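Local atomic coordinates of urocanate hydratase (Paenibacillus sp. Soil724D2, PDB entry 7NED), a protein that probably catalyses the NAD+-dependent hydration of thiourocanate, a step of bacterial ergothioneine catabolism, as a member of the urocanase family. Residues E141-L149 with I334-P342. Sequence-based numbering, arbitrary orientation.
Sequences EIFQSIARL and IFTEAFLRP
Phe339 packs as a knob against residues 141-149 of helix 133-150, its side chain lodged among Ile142, Ser145, Ile146 and Leu149. The axes of the two segments (141-149 and 335-342) pass 9.0 Å apart at 91°, so they share a single crossing point, which Ser145 and Phe339 mark with the nearest pair of CA atoms. Around the Phe339 ring the packing is tight. Ile146 lays CG1 over one face as a CH-pi contact, 3.7 Å from the ring centroid and 19° off its normal, while Ala338 CB of the ring's own helix covers the opposite face. Ile142 reaches in with both branches: CG2 meets Phe339 CD2, and CG1, held anti to its carbonyl carbon (chi1 -66°), passes Leu340 CD1 at 3.8 Å and carries CD1 to 3.4 Å from Phe335 CD2. Phe311 of strand 309-312 touches Ile142, Ile146 and Phe335, which ties this buried side to the parallel sheet of the Rossmann-like domain. The contact thins toward both ends of 141-149. At one, exposed Leu149 meets the Phe339 ring through a single methyl, CD1, in the ring plane and 3.7 Å from CD1 of that ring; at the other, partly exposed Glu141 offers CB to Leu340 CD2 at 4.0 Å, its carboxylate directed off the interface. An alanine in place of Phe339 is likely to leave Ile146 CG1 without its aromatic partner and open a gap among Ile142, Ser145 and Leu149. Ser145 OG comes to 3.6 Å of Phe339 CB, yet no hydrogen bond crosses between the helices. Their union therefore rests on apolar shape and ring contacts, and Phe335, whose side chain lies about 5 Å from the bound NAD, connects that packing with the neighbourhood of the cofactor.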
# COMPACT_ATOMS: atom_id res chain seq x y z
N GLU A 141 -28.45 -5.64 -8.07
CA GLU A 141 -28.57 -6.13 -6.70
C GLU A 141 -28.87 -4.99 -5.72
O GLU A 141 -29.56 -5.20 -4.71
CB GLU A 141 -27.28 -6.85 -6.26
CG GLU A 141 -27.00 -8.24 -6.91
CD GLU A 141 -28.19 -9.22 -6.89
OE1 GLU A 141 -28.41 -9.94 -7.92
OE2 GLU A 141 -28.90 -9.25 -5.85
N ILE A 142 -28.35 -3.79 -5.97
CA ILE A 142 -28.77 -2.64 -5.16
C ILE A 142 -30.27 -2.41 -5.31
O ILE A 142 -30.99 -2.25 -4.31
CB ILE A 142 -27.98 -1.37 -5.54
CG1 ILE A 142 -26.51 -1.50 -5.19
CG2 ILE A 142 -28.61 -0.14 -4.85
CD1 ILE A 142 -25.62 -0.44 -5.86
N PHE A 143 -30.74 -2.31 -6.56
CA PHE A 143 -32.16 -2.08 -6.78
C PHE A 143 -33.01 -3.19 -6.16
O PHE A 143 -34.04 -2.91 -5.53
CB PHE A 143 -32.45 -1.95 -8.28
CG PHE A 143 -31.88 -0.69 -8.91
CD1 PHE A 143 -31.56 0.41 -8.13
CD2 PHE A 143 -31.69 -0.61 -10.27
CE1 PHE A 143 -31.03 1.57 -8.72
CE2 PHE A 143 -31.16 0.55 -10.86
CZ PHE A 143 -30.83 1.64 -10.07
N GLN A 144 -32.57 -4.45 -6.28
CA GLN A 144 -33.35 -5.55 -5.71
C GLN A 144 -33.35 -5.53 -4.19
O GLN A 144 -34.37 -5.85 -3.56
CB GLN A 144 -32.88 -6.91 -6.22
CG GLN A 144 -33.21 -7.16 -7.71
CD GLN A 144 -34.71 -7.19 -8.02
OE1 GLN A 144 -35.42 -6.19 -7.87
NE2 GLN A 144 -35.19 -8.33 -8.50
N SER A 145 -32.21 -5.18 -3.57
CA SER A 145 -32.15 -5.03 -2.12
C SER A 145 -33.12 -3.94 -1.65
O SER A 145 -33.87 -4.13 -0.68
CB SER A 145 -30.71 -4.71 -1.70
OG SER A 145 -30.67 -4.46 -0.31
N ILE A 146 -33.13 -2.81 -2.34
CA ILE A 146 -34.10 -1.76 -2.03
C ILE A 146 -35.53 -2.28 -2.16
O ILE A 146 -36.39 -2.00 -1.32
CB ILE A 146 -33.85 -0.54 -2.94
CG1 ILE A 146 -32.51 0.13 -2.58
CG2 ILE A 146 -35.03 0.44 -2.89
CD1 ILE A 146 -32.12 1.26 -3.56
N ALA A 147 -35.80 -3.04 -3.23
CA ALA A 147 -37.14 -3.60 -3.42
C ALA A 147 -37.53 -4.46 -2.24
O ALA A 147 -38.65 -4.35 -1.72
CB ALA A 147 -37.19 -4.43 -4.70
N ARG A 148 -36.64 -5.36 -1.82
CA ARG A 148 -36.95 -6.20 -0.67
C ARG A 148 -37.17 -5.37 0.58
O ARG A 148 -38.02 -5.70 1.41
CB ARG A 148 -35.84 -7.22 -0.43
CG ARG A 148 -35.77 -8.27 -1.50
CD ARG A 148 -34.85 -9.41 -1.09
NE ARG A 148 -33.51 -8.94 -0.77
CZ ARG A 148 -32.57 -8.71 -1.68
NH1 ARG A 148 -32.85 -8.88 -2.96
NH2 ARG A 148 -31.36 -8.28 -1.32
N LEU A 149 -36.38 -4.31 0.77
CA LEU A 149 -36.43 -3.60 2.04
C LEU A 149 -37.63 -2.68 2.13
O LEU A 149 -38.17 -2.49 3.23
CB LEU A 149 -35.16 -2.78 2.24
CG LEU A 149 -33.87 -3.55 2.51
CD1 LEU A 149 -32.69 -2.59 2.35
CD2 LEU A 149 -33.85 -4.15 3.93
N ILE A 334 -25.08 5.19 1.86
CA ILE A 334 -24.15 4.69 0.86
C ILE A 334 -24.57 3.27 0.50
O ILE A 334 -25.02 2.50 1.36
CB ILE A 334 -22.68 4.72 1.38
CG1 ILE A 334 -21.69 4.20 0.32
CG2 ILE A 334 -22.54 3.91 2.68
CD1 ILE A 334 -21.57 5.10 -0.95
N PHE A 335 -24.41 2.91 -0.77
CA PHE A 335 -24.98 1.63 -1.20
C PHE A 335 -24.31 0.43 -0.55
O PHE A 335 -24.90 -0.66 -0.51
CB PHE A 335 -24.88 1.51 -2.71
CG PHE A 335 -23.50 1.17 -3.21
CD1 PHE A 335 -22.57 2.16 -3.46
CD2 PHE A 335 -23.16 -0.14 -3.49
CE1 PHE A 335 -21.31 1.85 -3.93
CE2 PHE A 335 -21.90 -0.44 -3.99
CZ PHE A 335 -20.99 0.54 -4.20
N THR A 336 -23.07 0.58 -0.10
CA THR A 336 -22.36 -0.53 0.49
C THR A 336 -22.97 -0.87 1.85
O THR A 336 -23.61 -1.91 2.03
CB THR A 336 -20.87 -0.18 0.62
OG1 THR A 336 -20.77 1.08 1.31
CG2 THR A 336 -20.24 -0.04 -0.78
N GLU A 337 -22.81 0.04 2.81
CA GLU A 337 -23.32 -0.23 4.15
C GLU A 337 -24.82 -0.53 4.11
O GLU A 337 -25.32 -1.37 4.86
CB GLU A 337 -23.04 0.97 5.07
CG GLU A 337 -23.46 0.74 6.51
CD GLU A 337 -24.93 1.07 6.81
OE1 GLU A 337 -25.65 1.66 5.95
OE2 GLU A 337 -25.37 0.69 7.91
N ALA A 338 -25.56 0.19 3.27
CA ALA A 338 -27.03 0.07 3.34
C ALA A 338 -27.58 -1.16 2.62
O ALA A 338 -28.60 -1.72 3.07
CB ALA A 338 -27.69 1.32 2.77
N PHE A 339 -26.96 -1.59 1.54
CA PHE A 339 -27.58 -2.65 0.73
C PHE A 339 -26.70 -3.87 0.48
O PHE A 339 -27.21 -5.00 0.56
CB PHE A 339 -28.02 -2.05 -0.60
CG PHE A 339 -28.88 -0.82 -0.43
CD1 PHE A 339 -30.01 -0.86 0.38
CD2 PHE A 339 -28.51 0.36 -1.01
CE1 PHE A 339 -30.79 0.28 0.58
CE2 PHE A 339 -29.29 1.53 -0.84
CZ PHE A 339 -30.43 1.48 -0.05
N LEU A 340 -25.41 -3.69 0.17
CA LEU A 340 -24.66 -4.84 -0.32
C LEU A 340 -23.73 -5.47 0.72
O LEU A 340 -23.21 -6.56 0.48
CB LEU A 340 -23.83 -4.45 -1.56
CG LEU A 340 -24.63 -3.98 -2.79
CD1 LEU A 340 -23.67 -3.78 -3.95
CD2 LEU A 340 -25.74 -4.94 -3.12
N ARG A 341 -23.53 -4.85 1.87
CA ARG A 341 -22.55 -5.39 2.80
C ARG A 341 -22.85 -6.82 3.25
O ARG A 341 -21.89 -7.57 3.48
CB ARG A 341 -22.40 -4.46 4.01
CG ARG A 341 -21.19 -4.87 4.95
CD ARG A 341 -20.84 -3.75 5.91
NE ARG A 341 -20.20 -2.63 5.22
CZ ARG A 341 -20.12 -1.39 5.69
NH1 ARG A 341 -20.64 -1.11 6.89
NH2 ARG A 341 -19.45 -0.47 5.00
N PRO A 342 -24.10 -7.28 3.35
CA PRO A 342 -24.29 -8.70 3.68
C PRO A 342 -23.69 -9.63 2.64
O PRO A 342 -23.27 -10.73 2.99
CB PRO A 342 -25.82 -8.84 3.74
CG PRO A 342 -26.26 -7.49 4.20
CD PRO A 342 -25.37 -6.54 3.45